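Local structure of uncharacterized protein (4ORL) at residues Gln2-Gly7 with Asn63-Arg68; Thr10-Gly15 with Val87-Lys92. The protein is of unknown function but belongs to the DUF4783 family, whose NTF2-like fold often shapes a pocket for small molecules in other proteins. One frame throughout, in Å; residues are numbered along the deposited sequence. Where two conformers were deposited one is given.

Contact 1: residues Gln2-Gly7 with Asn63-Arg68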
loop_
_atom_site.group_PDB
_atom_site.type_symbol
_atom_site.label_atom_id
_atom_site.label_comp_id
_atom_site.label_asym_id
_atom_site.label_seq_id
_atom_site.Cartn_x
_atom_site.Cartn_y
_atom_site.Cartn_z
ATOM N N GLN A 2 2.092 -6.131 -14.715
ATOM C CA GLN A 2 1.103 -7.003 -14.086
ATOM C C GLN A 2 1.364 -7.116 -12.574
ATOM O O GLN A 2 0.475 -6.831 -11.767
ATOM C CB GLN A 2 1.107 -8.394 -14.730
ATOM C CG GLN A 2 -0.052 -9.280 -14.292
ATOM N N GLU A 3 2.592 -7.501 -12.208
ATOM C CA GLU A 3 2.912 -7.848 -10.812
ATOM C C GLU A 3 2.778 -6.660 -9.871
ATOM O O GLU A 3 2.293 -6.816 -8.767
ATOM C CB GLU A 3 4.319 -8.425 -10.686
ATOM C CG GLU A 3 4.458 -9.868 -11.152
ATOM C CD GLU A 3 4.583 -10.026 -12.664
ATOM O OE1 GLU A 3 4.677 -9.007 -13.380
ATOM O OE2 GLU A 3 4.609 -11.185 -13.130
ATOM N N ILE A 4 3.277 -5.501 -10.298
ATOM C CA ILE A 4 3.120 -4.254 -9.549
ATOM C C ILE A 4 2.483 -3.221 -10.459
ATOM O O ILE A 4 3.175 -2.535 -11.217
ATOM C CB ILE A 4 4.464 -3.716 -8.989
ATOM C CG1 ILE A 4 5.120 -4.742 -8.073
ATOM C CG2 ILE A 4 4.245 -2.410 -8.231
ATOM C CD1 ILE A 4 4.350 -5.040 -6.804
ATOM N N PRO A 5 1.148 -3.119 -10.406
ATOM C CA PRO A 5 0.502 -2.187 -11.305
ATOM C C PRO A 5 0.949 -0.756 -11.060
ATOM O O PRO A 5 1.085 -0.328 -9.915
ATOM C CB PRO A 5 -0.993 -2.377 -11.014
ATOM C CG PRO A 5 -1.093 -3.734 -10.377
ATOM C CD PRO A 5 0.183 -3.928 -9.634
ATOM N N ALA A 6 1.230 -0.038 -12.134
ATOM C CA ALA A 6 1.569 1.382 -12.027
ATOM C C ALA A 6 0.560 2.136 -11.149
ATOM O O ALA A 6 0.942 3.014 -10.378
ATOM C CB ALA A 6 1.617 2.004 -13.403
ATOM N N GLY A 7 -0.722 1.763 -11.242
ATOM C CA GLY A 7 -1.783 2.410 -10.441
ATOM C C GLY A 7 -1.609 2.305 -8.936
ATOM O O GLY A 7 -2.080 3.158 -8.195
ATOM N N ASN A 63 11.354 2.395 -3.756
ATOM C CA ASN A 63 12.726 2.007 -3.411
ATOM C C ASN A 63 13.084 0.634 -3.967
ATOM O O ASN A 63 14.189 0.443 -4.480
ATOM C CB ASN A 63 12.914 2.047 -1.883
ATOM C CG ASN A 63 12.612 3.427 -1.279
ATOM O OD1 ASN A 63 11.922 3.527 -0.269
ATOM N ND2 ASN A 63 13.024 4.453 -1.946
ATOM N N HIS A 64 12.163 -0.321 -3.847
ATOM C CA HIS A 64 12.357 -1.661 -4.424
ATOM C C HIS A 64 11.041 -2.233 -4.903
ATOM O O HIS A 64 9.993 -1.934 -4.362
ATOM C CB HIS A 64 12.973 -2.625 -3.402
ATOM C CG HIS A 64 14.311 -2.196 -2.910
ATOM N ND1 HIS A 64 15.443 -2.268 -3.691
ATOM C CD2 HIS A 64 14.696 -1.622 -1.743
ATOM C CE1 HIS A 64 16.473 -1.773 -3.022
ATOM N NE2 HIS A 64 16.043 -1.370 -1.839
ATOM N N GLN A 65 11.126 -3.105 -5.900
ATOM C CA GLN A 65 9.980 -3.842 -6.466
ATOM C C GLN A 65 10.466 -5.241 -6.771
ATOM O O GLN A 65 11.629 -5.417 -7.174
ATOM C CB GLN A 65 9.527 -3.228 -7.799
ATOM C CG GLN A 65 9.025 -1.813 -7.729
ATOM C CD GLN A 65 8.339 -1.384 -9.014
ATOM O OE1 GLN A 65 7.406 -2.036 -9.479
ATOM N NE2 GLN A 65 8.781 -0.286 -9.575
ATOM N N GLY A 66 9.599 -6.212 -6.675
ATOM C CA GLY A 66 10.004 -7.544 -7.025
ATOM C C GLY A 66 8.903 -8.533 -7.140
ATOM O O GLY A 66 7.741 -8.215 -6.934
ATOM N N LYS A 67 9.306 -9.758 -7.465
ATOM C CA LYS A 67 8.401 -10.867 -7.754
ATOM C C LYS A 67 9.063 -12.158 -7.330
ATOM O O LYS A 67 10.250 -12.323 -7.516
ATOM C CB LYS A 67 8.114 -10.936 -9.272
ATOM C CG LYS A 67 7.274 -12.122 -9.741
ATOM C CD LYS A 67 7.322 -12.267 -11.254
ATOM C CE LYS A 67 6.672 -13.551 -11.732
ATOM N NZ LYS A 67 5.192 -13.541 -11.614
ATOM N N ARG A 68 8.270 -13.087 -6.796
ATOM C CA ARG A 68 8.692 -14.474 -6.613
ATOM C C ARG A 68 7.483 -15.308 -6.984
ATOM O O ARG A 68 6.493 -15.332 -6.247
ATOM C CB ARG A 68 9.102 -14.734 -5.158
ATOM C CG ARG A 68 9.215 -16.199 -4.750
ATOM C CD ARG A 68 10.548 -16.781 -5.104
ATOM N NE ARG A 68 10.672 -18.179 -4.683
ATOM C CZ ARG A 68 11.766 -18.920 -4.845
ATOM N NH1 ARG A 68 12.855 -18.408 -5.430
ATOM N NH2 ARG A 68 11.776 -20.183 -4.426
HETATM O O HOH W 1 5.585 -1.224 -11.598
#
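Lys67 and Glu3 meet in a salt bridge at the surface, where NZ of Lys67 donates to OE2 of Glu3 at 2.9 Å. The ammonium comes in on the anti side of the carboxylate, 16° out of its plane. The lysine chain is extended as far as CE and bends only at its last torsion (chi4 72°), which turns NZ onto the oxygen. Its methylene CD also lies 3.7 Å from CG of Glu3. NZ has a second partner in the backbone O of Asp69. With an alanine at Glu3, the ammonium would probably lose its charged mate but keep the Asp69 carbonyl, and CD would lose its packing. Two residues back along the strand, OE1 of Gln65 sits 3.4 Å from CG2 of Ile4. A water bridges the two residues, donating to Ile4 O at 2.8 Å and to Gln65 OE1 at 2.9 Å. Beyond this shell, the backbone O of Glu3 accepts a hydrogen bond from OG of Ser72, and Ile4 packs on Val74 and Leu91 of the sheet. The contact ties the N-terminal arm, just before the Pro5 N-cap of helix 6-14, to edge strand 57-68, consistent with an NTF2-like fold.

Contact 2: residues Thr10-Gly15 with Val87-Lys92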
loop_
_atom_site.group_PDB
_atom_site.type_symbol
_atom_site.label_atom_id
_atom_site.label_comp_id
_atom_site.label_asym_id
_atom_site.label_seq_id
_atom_site.Cartn_x
_atom_site.Cartn_y
_atom_site.Cartn_z
ATOM N N THR A 10 0.882 5.084 -8.262
ATOM C CA THR A 10 0.191 6.361 -8.417
ATOM C C THR A 10 -0.757 6.630 -7.247
ATOM O O THR A 10 -0.839 7.759 -6.756
ATOM C CB THR A 10 -0.555 6.409 -9.766
ATOM O OG1 THR A 10 0.399 6.314 -10.831
ATOM C CG2 THR A 10 -1.365 7.708 -9.938
ATOM N N ALA A 11 -1.443 5.589 -6.761
ATOM C CA ALA A 11 -2.347 5.745 -5.607
ATOM C C ALA A 11 -1.599 6.255 -4.378
ATOM O O ALA A 11 -2.065 7.133 -3.674
ATOM C CB ALA A 11 -3.042 4.442 -5.286
ATOM N N PHE A 12 -0.426 5.706 -4.123
ATOM C CA PHE A 12 0.365 6.181 -3.010
ATOM C C PHE A 12 0.909 7.575 -3.222
ATOM O O PHE A 12 0.838 8.408 -2.318
ATOM C CB PHE A 12 1.491 5.203 -2.654
ATOM C CG PHE A 12 1.014 4.030 -1.854
ATOM C CD1 PHE A 12 0.715 4.167 -0.508
ATOM C CD2 PHE A 12 0.935 2.799 -2.421
ATOM C CE1 PHE A 12 0.257 3.069 0.226
ATOM C CE2 PHE A 12 0.466 1.709 -1.682
ATOM C CZ PHE A 12 0.128 1.865 -0.390
ATOM N N LYS A 13 1.353 7.876 -4.443
ATOM C CA LYS A 13 1.832 9.235 -4.751
ATOM C C LYS A 13 0.759 10.278 -4.498
ATOM O O LYS A 13 1.070 11.395 -4.073
ATOM C CB LYS A 13 2.283 9.336 -6.223
ATOM C CG LYS A 13 3.559 8.595 -6.551
ATOM C CD LYS A 13 3.945 8.680 -8.024
ATOM C CE LYS A 13 5.338 8.113 -8.231
ATOM N NZ LYS A 13 6.400 9.046 -7.748
ATOM N N ARG A 14 -0.496 9.907 -4.722
ATOM C CA ARG A 14 -1.622 10.828 -4.626
ATOM C C ARG A 14 -2.321 10.795 -3.282
ATOM O O ARG A 14 -3.226 11.583 -3.041
ATOM C CB ARG A 14 -2.636 10.503 -5.720
ATOM C CG ARG A 14 -2.108 10.739 -7.124
ATOM C CD ARG A 14 -3.122 10.400 -8.183
ATOM N NE ARG A 14 -2.617 10.719 -9.520
ATOM C CZ ARG A 14 -3.300 10.568 -10.656
ATOM N NH1 ARG A 14 -4.545 10.116 -10.656
ATOM N NH2 ARG A 14 -2.734 10.920 -11.802
ATOM N N GLY A 15 -1.911 9.874 -2.390
ATOM C CA GLY A 15 -2.664 9.646 -1.172
ATOM C C GLY A 15 -4.133 9.325 -1.456
ATOM O O GLY A 15 -5.030 9.833 -0.770
ATOM N N VAL A 87 6.552 2.179 3.224
ATOM C CA VAL A 87 5.382 1.403 2.817
ATOM C C VAL A 87 5.868 0.136 2.167
ATOM O O VAL A 87 6.723 0.191 1.291
ATOM C CB VAL A 87 4.568 2.176 1.786
ATOM C CG1 VAL A 87 3.421 1.326 1.236
ATOM C CG2 VAL A 87 4.046 3.475 2.385
ATOM N N ASN A 88 5.356 -0.997 2.645
ATOM C CA ASN A 88 5.678 -2.326 2.107
ATOM C C ASN A 88 4.378 -3.005 1.715
ATOM O O ASN A 88 3.593 -3.376 2.580
ATOM C CB ASN A 88 6.397 -3.187 3.165
ATOM C CG ASN A 88 7.641 -2.531 3.715
ATOM O OD1 ASN A 88 8.759 -2.864 3.311
ATOM N ND2 ASN A 88 7.463 -1.624 4.680
ATOM N N CYS A 89 4.136 -3.106 0.394
ATOM C CA CYS A 89 2.912 -3.742 -0.131
ATOM C C CYS A 89 3.214 -5.066 -0.710
ATOM O O CYS A 89 4.122 -5.209 -1.550
ATOM C CB CYS A 89 2.293 -2.937 -1.244
ATOM S SG CYS A 89 1.465 -1.478 -0.718
ATOM N N PHE A 90 2.436 -6.067 -0.290
ATOM C CA PHE A 90 2.579 -7.436 -0.782
ATOM C C PHE A 90 1.330 -7.832 -1.556
ATOM O O PHE A 90 0.208 -7.635 -1.097
ATOM C CB PHE A 90 2.817 -8.380 0.375
ATOM C CG PHE A 90 4.011 -8.026 1.181
ATOM C CD1 PHE A 90 5.266 -8.462 0.799
ATOM C CD2 PHE A 90 3.903 -7.157 2.268
ATOM C CE1 PHE A 90 6.390 -8.096 1.512
ATOM C CE2 PHE A 90 5.013 -6.802 2.987
ATOM C CZ PHE A 90 6.262 -7.295 2.619
ATOM N N LEU A 91 1.551 -8.328 -2.770
ATOM C CA LEU A 91 0.491 -8.732 -3.654
ATOM C C LEU A 91 0.639 -10.193 -4.013
ATOM O O LEU A 91 1.736 -10.758 -3.969
ATOM C CB LEU A 91 0.499 -7.907 -4.931
ATOM C CG LEU A 91 0.363 -6.404 -4.788
ATOM C CD1 LEU A 91 1.687 -5.728 -4.462
ATOM C CD2 LEU A 91 -0.197 -5.831 -6.073
ATOM N N LYS A 92 -0.481 -10.803 -4.370
ATOM C CA LYS A 92 -0.484 -12.173 -4.831
ATOM C C LYS A 92 -1.451 -12.274 -5.981
ATOM O O LYS A 92 -2.443 -11.526 -6.053
ATOM C CB LYS A 92 -0.864 -13.140 -3.694
ATOM C CG LYS A 92 -2.256 -12.960 -3.165
#
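Phe12 reaches from helix 6-14 to the sheet and brings the far end of its ring against Val87 and Cys89. It has the largest buried area of the three residues that touch. Its CB already points toward the strand, and chi1 of -79° sets CG beside the backbone N, anti to the carbonyl carbon.

Val87 comes from the opposite direction and lays one methyl over a face of the ring. CG1 is 4.0 Å from the ring centroid and 26° off the normal, a CH-pi contact. The methyl is offset toward the rim, and its closest ring atom is CZ of Phe12, 3.7 Å from CG1. The methyl is placed by the first torsion of Val87, with CG1 anti to the backbone N (chi1 174°).

Cys89 is two residues further along the strand, and its side chain also points toward the helix. Its SG makes an oblique sulfur-aromatic contact, 65° off the ring normal. SG lies 3.5 Å from CE2 of Phe12 and 3.6 Å from CZ of the same ring. No hydrogen bond joins the two segments. The contact rests on apolar packing and the sulfur.

Other groups add to this packing. The ring of Phe60 meets that of Phe12 with the planes at about 30°, and Leu20 of helix 17-21 touches Phe12 as well. The backbones of Val87 and Cys89 are hydrogen-bonded to Gly76 and Val74 of the adjacent strand 71-80. Past Phe12 the helix closes in a Schellman motif at Gly15, which has positive phi.

All three touching residues are buried. Here the N-terminal helix packs on one face of the sheet, consistent with the alpha+beta cone of NTF2-like folds, where this helix covers the concave face.

Both contacts join the N-terminal region to the same mixed sheet, but at different depths. Contact 1 is at the surface and reaches the edge strand 57-68. Contact 2 is buried near the centre of the chain and reaches strand 83-94, further into the sheet. Their chemistry follows their place: charge and a bridging water in the first, an aromatic ring with methyl and sulfur in the second. Contact 1 uses the residues just before helix 6-14, and contact 2 uses Phe12 within it. Their centres are 10 Å apart. They touch through Leu91, whose CD1 lies 3.6 Å from CD1 of Ile4, so apolar packing continues from one to the other.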